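Local coordinates for peptidoglycan recognition protein 3 (PDB 4Z8I), which probably cleaves the amide bond between N-acetylmuramic acid and L-alanine in bacterial peptidoglycan, as a zinc-dependent amidase that also carries a chitin-binding domain, at residues 65-70 with 137-142; 88-93 with 197-202; 127-132 with 157-162. All coordinates share one frame; numbering follows the deposited sequence.

In the fold
Three contacts lie in one mixed sheet of the amidase fold, whose strand order is 66-67, 138-140, 130-132, 158-163, 87-94, 197-201. From the N terminus, the chain enters this sheet with outermost strand 66-67, in segment 65-70, then makes strand 87-94, helix 103-120 and strand 130-132 before 137-142 closes contact 1. Contact 3 closes next, when 157-162 pairs with 127-132; 127-132 lies between the two segments of contact 1 and 157-162 beyond them, so the two cross. Contact 2 closes last, after helix 174-190, when 197-202 joins 88-93; it crosses contact 1 and encloses contact 3. Contacts 1 and 2 do not touch, and contact 3 bridges them.

Contact 1 (65-70 with 137-142); sequences RIVSKS and NVYEGR
Two backbone bonds pair I66 and V67 with V138 and Y139 as parallel neighbours: V67 N donates to V138 O at 2.7 Å, and E140 N to V67 O at 3.0 Å. A third bond replaces the backbone acceptor with a side chain. E140 CG stands anti to the backbone N (chi1 -176°) and the chain runs on extended, which carries its carboxylate across to 65-70; there OE1 takes the N-H of K69, 2.9 Å from K69 N, nearly in line with its own C-O bond. This pairing adds strand 66-67 to strand 138-140 as an outermost strand of the mixed sheet of the peptidoglycan recognition protein fold, just before helix 69-72. Apolar contacts divide between the two faces. On one, V67 and Y139 extend together from the same face: V67 CG2 sits over a face of the tyrosine ring, 4.1 Å from its centroid, in a CH-pi contact, while V67 CB approaches Y139 CD2 to 3.5 Å. Helix 103-120 covers this face, and Y139 OH is bonded to D135. On the other, I66 CG1 meets V138 CB at 4.4 Å, and both residues pack on L183 of helix 174-190. The K69 chain, bent at chi2 and chi3, passes across E140, its CG against OE1 and its CD 3.4 Å from G141 O, and its ammonium reaches D125 in a salt bridge.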
# COMPACT_ATOMS: atom_id res chain seq x y z
N ARG A 65 8.12 2.48 4.02
CA ARG A 65 8.22 2.87 5.42
C ARG A 65 6.84 3.22 5.98
O ARG A 65 6.20 4.18 5.55
CB ARG A 65 9.18 4.04 5.61
CG ARG A 65 9.32 4.50 7.06
CD ARG A 65 9.65 3.33 8.00
NE ARG A 65 9.53 3.71 9.41
CZ ARG A 65 10.56 4.00 10.20
NH1 ARG A 65 10.35 4.35 11.47
NH2 ARG A 65 11.80 3.95 9.73
N ILE A 66 6.39 2.42 6.94
CA ILE A 66 5.12 2.65 7.60
C ILE A 66 5.31 3.47 8.87
O ILE A 66 6.03 3.06 9.78
CB ILE A 66 4.44 1.31 7.97
CG1 ILE A 66 4.24 0.45 6.72
CG2 ILE A 66 3.11 1.56 8.67
CD1 ILE A 66 3.77 -0.95 7.01
N VAL A 67 4.67 4.64 8.92
CA VAL A 67 4.68 5.47 10.12
C VAL A 67 3.77 4.83 11.16
O VAL A 67 2.56 4.74 10.96
CB VAL A 67 4.18 6.89 9.82
CG1 VAL A 67 4.18 7.74 11.08
CG2 VAL A 67 5.04 7.55 8.75
N SER A 68 4.35 4.38 12.27
CA SER A 68 3.57 3.70 13.30
C SER A 68 2.66 4.67 14.05
O SER A 68 2.82 5.89 13.95
CB SER A 68 4.49 2.98 14.29
OG SER A 68 5.16 3.91 15.13
N LYS A 69 1.72 4.11 14.80
CA LYS A 69 0.76 4.91 15.56
C LYS A 69 1.45 5.85 16.55
O LYS A 69 1.04 7.00 16.71
CB LYS A 69 -0.24 4.00 16.28
CG LYS A 69 -1.07 3.14 15.35
CD LYS A 69 -2.56 3.21 15.66
CE LYS A 69 -2.91 2.44 16.92
NZ LYS A 69 -4.38 2.21 17.02
N SER A 70 2.50 5.36 17.19
CA SER A 70 3.26 6.18 18.13
C SER A 70 4.04 7.29 17.42
O SER A 70 4.38 8.30 18.03
CB SER A 70 4.21 5.32 18.96
OG SER A 70 5.21 4.75 18.13
N ASN A 137 3.93 8.66 2.19
CA ASN A 137 4.07 7.77 3.33
C ASN A 137 2.83 6.93 3.61
O ASN A 137 1.72 7.30 3.21
CB ASN A 137 4.44 8.57 4.59
CG ASN A 137 5.88 9.03 4.58
OD1 ASN A 137 6.80 8.25 4.30
ND2 ASN A 137 6.09 10.31 4.89
N VAL A 138 3.02 5.80 4.28
CA VAL A 138 1.92 4.98 4.76
C VAL A 138 1.81 5.15 6.28
O VAL A 138 2.83 5.18 6.98
CB VAL A 138 2.14 3.50 4.42
CG1 VAL A 138 0.92 2.67 4.83
CG2 VAL A 138 2.41 3.33 2.94
N TYR A 139 0.59 5.27 6.77
CA TYR A 139 0.34 5.45 8.20
C TYR A 139 -0.47 4.29 8.77
O TYR A 139 -1.39 3.78 8.12
CB TYR A 139 -0.34 6.80 8.46
CG TYR A 139 0.52 7.98 8.08
CD1 TYR A 139 0.61 8.40 6.76
CD2 TYR A 139 1.26 8.66 9.04
CE1 TYR A 139 1.40 9.47 6.40
CE2 TYR A 139 2.05 9.74 8.69
CZ TYR A 139 2.12 10.13 7.37
OH TYR A 139 2.91 11.20 7.01
N GLU A 140 -0.12 3.88 9.98
CA GLU A 140 -0.71 2.70 10.61
C GLU A 140 -2.04 3.02 11.28
O GLU A 140 -2.10 3.84 12.19
CB GLU A 140 0.26 2.12 11.65
CG GLU A 140 -0.21 0.82 12.30
CD GLU A 140 0.67 0.40 13.46
OE1 GLU A 140 1.31 1.29 14.08
OE2 GLU A 140 0.73 -0.81 13.76
N GLY A 141 -3.09 2.36 10.82
CA GLY A 141 -4.39 2.44 11.47
C GLY A 141 -4.59 1.24 12.37
O GLY A 141 -3.85 1.05 13.33
N ARG A 142 -5.58 0.41 12.05
CA ARG A 142 -5.82 -0.80 12.82
C ARG A 142 -4.84 -1.91 12.46
O ARG A 142 -4.77 -2.93 13.13
CB ARG A 142 -7.27 -1.27 12.65
CG ARG A 142 -8.29 -0.23 13.08
CD ARG A 142 -9.71 -0.76 13.09
NE ARG A 142 -10.63 0.27 13.57
CZ ARG A 142 -11.91 0.06 13.86
NH1 ARG A 142 -12.44 -1.15 13.72
NH2 ARG A 142 -12.67 1.06 14.30

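Contact 2 (88-93 with 197-202); sequences PKVVIH and YSLYGH. With ZN (zinc ion), chain B.
L199 CD1 is the apolar hub between 88-93 and 197-202: it touches V90 CB at 3.9 Å and I92 CG1 at 3.8 Å on one face of the parallel strand pair that ends the mixed amidase sheet. L199 CG, anti to the backbone N (chi1 -179°), brings that methyl over to the neighbouring strand. Alongside, V90 CG2 meets Y197 CD1 at 3.7 Å, and Y197 also packs on I184 and V188 of helix 174-190. On the reverse face Y200 presents its ring edge to K89, whose CB comes near CE1, while the lysine chain continues past the phenol toward OH. S198 N bonds to P88 O, V90 N to S198 O, Y200 N to V90 O and I92 N to Y200 O; Y200 N to V90 O is the straightest, at 176°. A weak bond from H202 N to I92 O ends the series, where strand 87-94 supplies H93, and H202, just past the end of strand 197-201, supplies the second zinc ligand. H93 CE1 stands over one face of the H202 imidazole, the two planes inclined at 56°. C210 and a water complete the four ligands, and H93 NE2 is bonded to H150. Zinc lies 2.0 Å from H93 ND1 and 2.0 Å from H202 ND1.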
# COMPACT_ATOMS: atom_id res chain seq x y z
N PRO A 88 -8.72 -12.03 2.01
CA PRO A 88 -9.16 -12.27 0.63
C PRO A 88 -9.09 -11.03 -0.25
O PRO A 88 -8.72 -11.15 -1.42
CB PRO A 88 -10.63 -12.67 0.79
CG PRO A 88 -10.77 -13.10 2.19
CD PRO A 88 -9.79 -12.29 2.98
N LYS A 89 -9.45 -9.87 0.28
CA LYS A 89 -9.63 -8.70 -0.58
C LYS A 89 -9.13 -7.37 -0.01
O LYS A 89 -8.99 -7.20 1.19
CB LYS A 89 -11.09 -8.61 -1.02
CG LYS A 89 -12.11 -8.91 0.06
CD LYS A 89 -13.46 -9.31 -0.52
CE LYS A 89 -13.51 -10.78 -0.87
NZ LYS A 89 -14.86 -11.22 -1.30
N VAL A 90 -8.85 -6.42 -0.91
CA VAL A 90 -8.36 -5.10 -0.52
C VAL A 90 -9.31 -4.02 -1.01
O VAL A 90 -9.65 -3.97 -2.19
CB VAL A 90 -6.96 -4.83 -1.12
CG1 VAL A 90 -6.44 -3.48 -0.66
CG2 VAL A 90 -6.00 -5.93 -0.72
N VAL A 91 -9.75 -3.16 -0.09
CA VAL A 91 -10.69 -2.09 -0.42
C VAL A 91 -9.99 -0.74 -0.36
O VAL A 91 -9.31 -0.43 0.62
CB VAL A 91 -11.91 -2.09 0.52
CG1 VAL A 91 -12.92 -1.05 0.08
CG2 VAL A 91 -12.56 -3.46 0.53
N ILE A 92 -10.15 0.06 -1.41
CA ILE A 92 -9.49 1.36 -1.50
C ILE A 92 -10.45 2.50 -1.16
O ILE A 92 -11.57 2.55 -1.68
CB ILE A 92 -8.88 1.58 -2.89
CG1 ILE A 92 -7.87 0.48 -3.22
CG2 ILE A 92 -8.21 2.95 -2.98
CD1 ILE A 92 -6.68 0.45 -2.28
N HIS A 93 -10.00 3.40 -0.29
CA HIS A 93 -10.84 4.51 0.16
C HIS A 93 -10.18 5.85 -0.13
O HIS A 93 -8.97 5.92 -0.34
CB HIS A 93 -11.08 4.40 1.67
CG HIS A 93 -11.96 3.25 2.06
ND1 HIS A 93 -13.32 3.37 2.17
CD2 HIS A 93 -11.66 1.97 2.37
CE1 HIS A 93 -13.84 2.21 2.53
NE2 HIS A 93 -12.85 1.34 2.65
N TYR A 197 -5.51 -12.19 -4.23
CA TYR A 197 -6.44 -11.25 -3.61
C TYR A 197 -7.25 -10.50 -4.66
O TYR A 197 -6.87 -10.42 -5.82
CB TYR A 197 -5.69 -10.27 -2.70
CG TYR A 197 -4.89 -9.21 -3.43
CD1 TYR A 197 -5.46 -7.99 -3.77
CD2 TYR A 197 -3.55 -9.43 -3.76
CE1 TYR A 197 -4.74 -7.03 -4.44
CE2 TYR A 197 -2.82 -8.46 -4.43
CZ TYR A 197 -3.42 -7.26 -4.76
OH TYR A 197 -2.70 -6.30 -5.42
N SER A 198 -8.38 -9.93 -4.23
CA SER A 198 -9.19 -9.11 -5.11
C SER A 198 -9.14 -7.66 -4.65
O SER A 198 -9.24 -7.37 -3.46
CB SER A 198 -10.64 -9.61 -5.13
OG SER A 198 -10.72 -10.90 -5.70
N LEU A 199 -8.98 -6.74 -5.61
CA LEU A 199 -8.91 -5.32 -5.29
C LEU A 199 -10.24 -4.64 -5.59
O LEU A 199 -10.76 -4.73 -6.70
CB LEU A 199 -7.78 -4.65 -6.09
CG LEU A 199 -7.57 -3.16 -5.85
CD1 LEU A 199 -6.88 -2.91 -4.52
CD2 LEU A 199 -6.78 -2.53 -6.98
N TYR A 200 -10.79 -3.95 -4.59
CA TYR A 200 -12.04 -3.23 -4.76
C TYR A 200 -11.86 -1.75 -4.46
O TYR A 200 -11.01 -1.36 -3.66
CB TYR A 200 -13.13 -3.77 -3.82
CG TYR A 200 -13.46 -5.23 -3.98
CD1 TYR A 200 -12.64 -6.22 -3.44
CD2 TYR A 200 -14.60 -5.64 -4.65
CE1 TYR A 200 -12.95 -7.55 -3.57
CE2 TYR A 200 -14.92 -6.98 -4.79
CZ TYR A 200 -14.09 -7.93 -4.24
OH TYR A 200 -14.38 -9.26 -4.37
N GLY A 201 -12.68 -0.91 -5.10
CA GLY A 201 -12.88 0.44 -4.63
C GLY A 201 -14.04 0.37 -3.65
O GLY A 201 -14.79 -0.61 -3.66
N HIS A 202 -14.18 1.37 -2.79
CA HIS A 202 -15.25 1.36 -1.80
C HIS A 202 -16.62 1.30 -2.47
O HIS A 202 -17.53 0.61 -2.00
CB HIS A 202 -15.16 2.58 -0.88
CG HIS A 202 -16.09 2.54 0.28
ND1 HIS A 202 -16.29 3.63 1.11
CD2 HIS A 202 -16.87 1.55 0.78
CE1 HIS A 202 -17.16 3.31 2.05
NE2 HIS A 202 -17.53 2.05 1.87
ZN ZN B . -14.67 4.67 1.45
O HOH W 1 -15.01 5.41 3.22

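Contact 3 (127-132 with 157-162); sequences GYNFLV and ESIGIC
F130 and L131 run parallel to I161 and C162, the short strand axes 23° apart, with C162 N bonded to F130 O, V132 N to C162 O, and G160 O taking the N-H of F130 at 3.0 Å and, weakly, that of N129. The carboxamide of N129 extends the ladder: the N-H of G160 is almost straight to N129 OD1 (175°), with the donor tilted out of the amide plane, while ND2 is held by G143 O. I159 CD1 rests against this amide, 3.8 Å from N129 CG. Y128 covers C162 on the face toward the zinc site. C162 CB lies over the ring centre, 3.5 Å from the centroid, in a CH-pi contact, and SG, anti to the backbone N (chi1 178°), continues over the same face toward CZ, 3.9 Å from the centroid, in a sulfur-aromatic one. An alanine at Y128 would probably leave C162 CB and SG without their aromatic cover and open a gap beside H93 and H117, whose rings also meet the tyrosine. On the opposite face F130 and I161 pack on L183 of helix 174-190. C162 thus makes an apolar, polarisable contact with a ring that joins this strand pair to the metal site through zinc ligand H93.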
# COMPACT_ATOMS: atom_id res chain seq x y z
N GLY A 127 -10.93 4.07 11.64
CA GLY A 127 -11.59 2.98 10.94
C GLY A 127 -10.75 2.16 9.98
O GLY A 127 -10.92 0.95 9.86
N TYR A 128 -9.83 2.82 9.28
CA TYR A 128 -9.06 2.16 8.24
C TYR A 128 -7.88 1.40 8.82
O TYR A 128 -7.38 1.73 9.90
CB TYR A 128 -8.57 3.19 7.21
CG TYR A 128 -9.61 4.21 6.82
CD1 TYR A 128 -10.63 3.89 5.93
CD2 TYR A 128 -9.58 5.50 7.35
CE1 TYR A 128 -11.58 4.83 5.57
CE2 TYR A 128 -10.53 6.44 6.99
CZ TYR A 128 -11.52 6.10 6.11
OH TYR A 128 -12.47 7.03 5.75
N ASN A 129 -7.44 0.37 8.11
CA ASN A 129 -6.27 -0.40 8.52
C ASN A 129 -5.00 0.40 8.25
O ASN A 129 -4.05 0.36 9.03
CB ASN A 129 -6.21 -1.74 7.78
CG ASN A 129 -7.39 -2.63 8.11
OD1 ASN A 129 -8.39 -2.63 7.39
ND2 ASN A 129 -7.27 -3.40 9.19
N PHE A 130 -4.99 1.12 7.13
CA PHE A 130 -3.85 1.95 6.77
C PHE A 130 -4.30 3.21 6.05
O PHE A 130 -5.34 3.22 5.40
CB PHE A 130 -2.87 1.18 5.89
CG PHE A 130 -2.23 0.00 6.56
CD1 PHE A 130 -1.13 0.17 7.38
CD2 PHE A 130 -2.73 -1.28 6.37
CE1 PHE A 130 -0.54 -0.91 8.00
CE2 PHE A 130 -2.15 -2.37 6.99
CZ PHE A 130 -1.05 -2.19 7.81
N LEU A 131 -3.50 4.27 6.17
CA LEU A 131 -3.76 5.48 5.41
C LEU A 131 -2.55 5.82 4.55
O LEU A 131 -1.46 5.32 4.78
CB LEU A 131 -4.13 6.65 6.34
CG LEU A 131 -5.41 6.47 7.15
CD1 LEU A 131 -5.11 5.85 8.50
CD2 LEU A 131 -6.17 7.78 7.33
N VAL A 132 -2.76 6.65 3.54
CA VAL A 132 -1.69 7.05 2.64
C VAL A 132 -1.83 8.54 2.36
O VAL A 132 -2.92 9.01 2.03
CB VAL A 132 -1.76 6.27 1.30
CG1 VAL A 132 -0.79 6.85 0.30
CG2 VAL A 132 -1.46 4.80 1.52
N GLU A 157 -13.38 -9.35 5.87
CA GLU A 157 -12.68 -10.05 4.81
C GLU A 157 -11.65 -9.17 4.10
O GLU A 157 -11.14 -9.54 3.05
CB GLU A 157 -13.67 -10.57 3.76
CG GLU A 157 -14.38 -11.86 4.14
CD GLU A 157 -15.21 -12.41 2.99
OE1 GLU A 157 -14.97 -13.57 2.58
OE2 GLU A 157 -16.10 -11.69 2.50
N SER A 158 -11.35 -8.01 4.67
CA SER A 158 -10.53 -7.06 3.93
C SER A 158 -9.58 -6.22 4.77
O SER A 158 -9.69 -6.13 5.99
CB SER A 158 -11.42 -6.13 3.11
OG SER A 158 -12.15 -5.25 3.96
N ILE A 159 -8.64 -5.60 4.06
CA ILE A 159 -7.79 -4.55 4.59
C ILE A 159 -8.27 -3.24 3.96
O ILE A 159 -8.42 -3.16 2.74
CB ILE A 159 -6.32 -4.79 4.22
CG1 ILE A 159 -5.73 -5.92 5.08
CG2 ILE A 159 -5.49 -3.53 4.40
CD1 ILE A 159 -5.67 -5.60 6.56
N GLY A 160 -8.53 -2.23 4.78
CA GLY A 160 -8.96 -0.95 4.27
C GLY A 160 -7.82 0.05 4.17
O GLY A 160 -7.22 0.41 5.19
N ILE A 161 -7.52 0.49 2.96
CA ILE A 161 -6.51 1.52 2.74
C ILE A 161 -7.16 2.81 2.30
O ILE A 161 -7.90 2.83 1.31
CB ILE A 161 -5.49 1.10 1.66
CG1 ILE A 161 -4.80 -0.21 2.05
CG2 ILE A 161 -4.47 2.20 1.45
CD1 ILE A 161 -3.84 -0.72 1.00
N CYS A 162 -6.90 3.89 3.02
CA CYS A 162 -7.51 5.18 2.69
C CYS A 162 -6.48 6.22 2.28
O CYS A 162 -5.59 6.56 3.06
CB CYS A 162 -8.33 5.69 3.87
SG CYS A 162 -9.07 7.31 3.59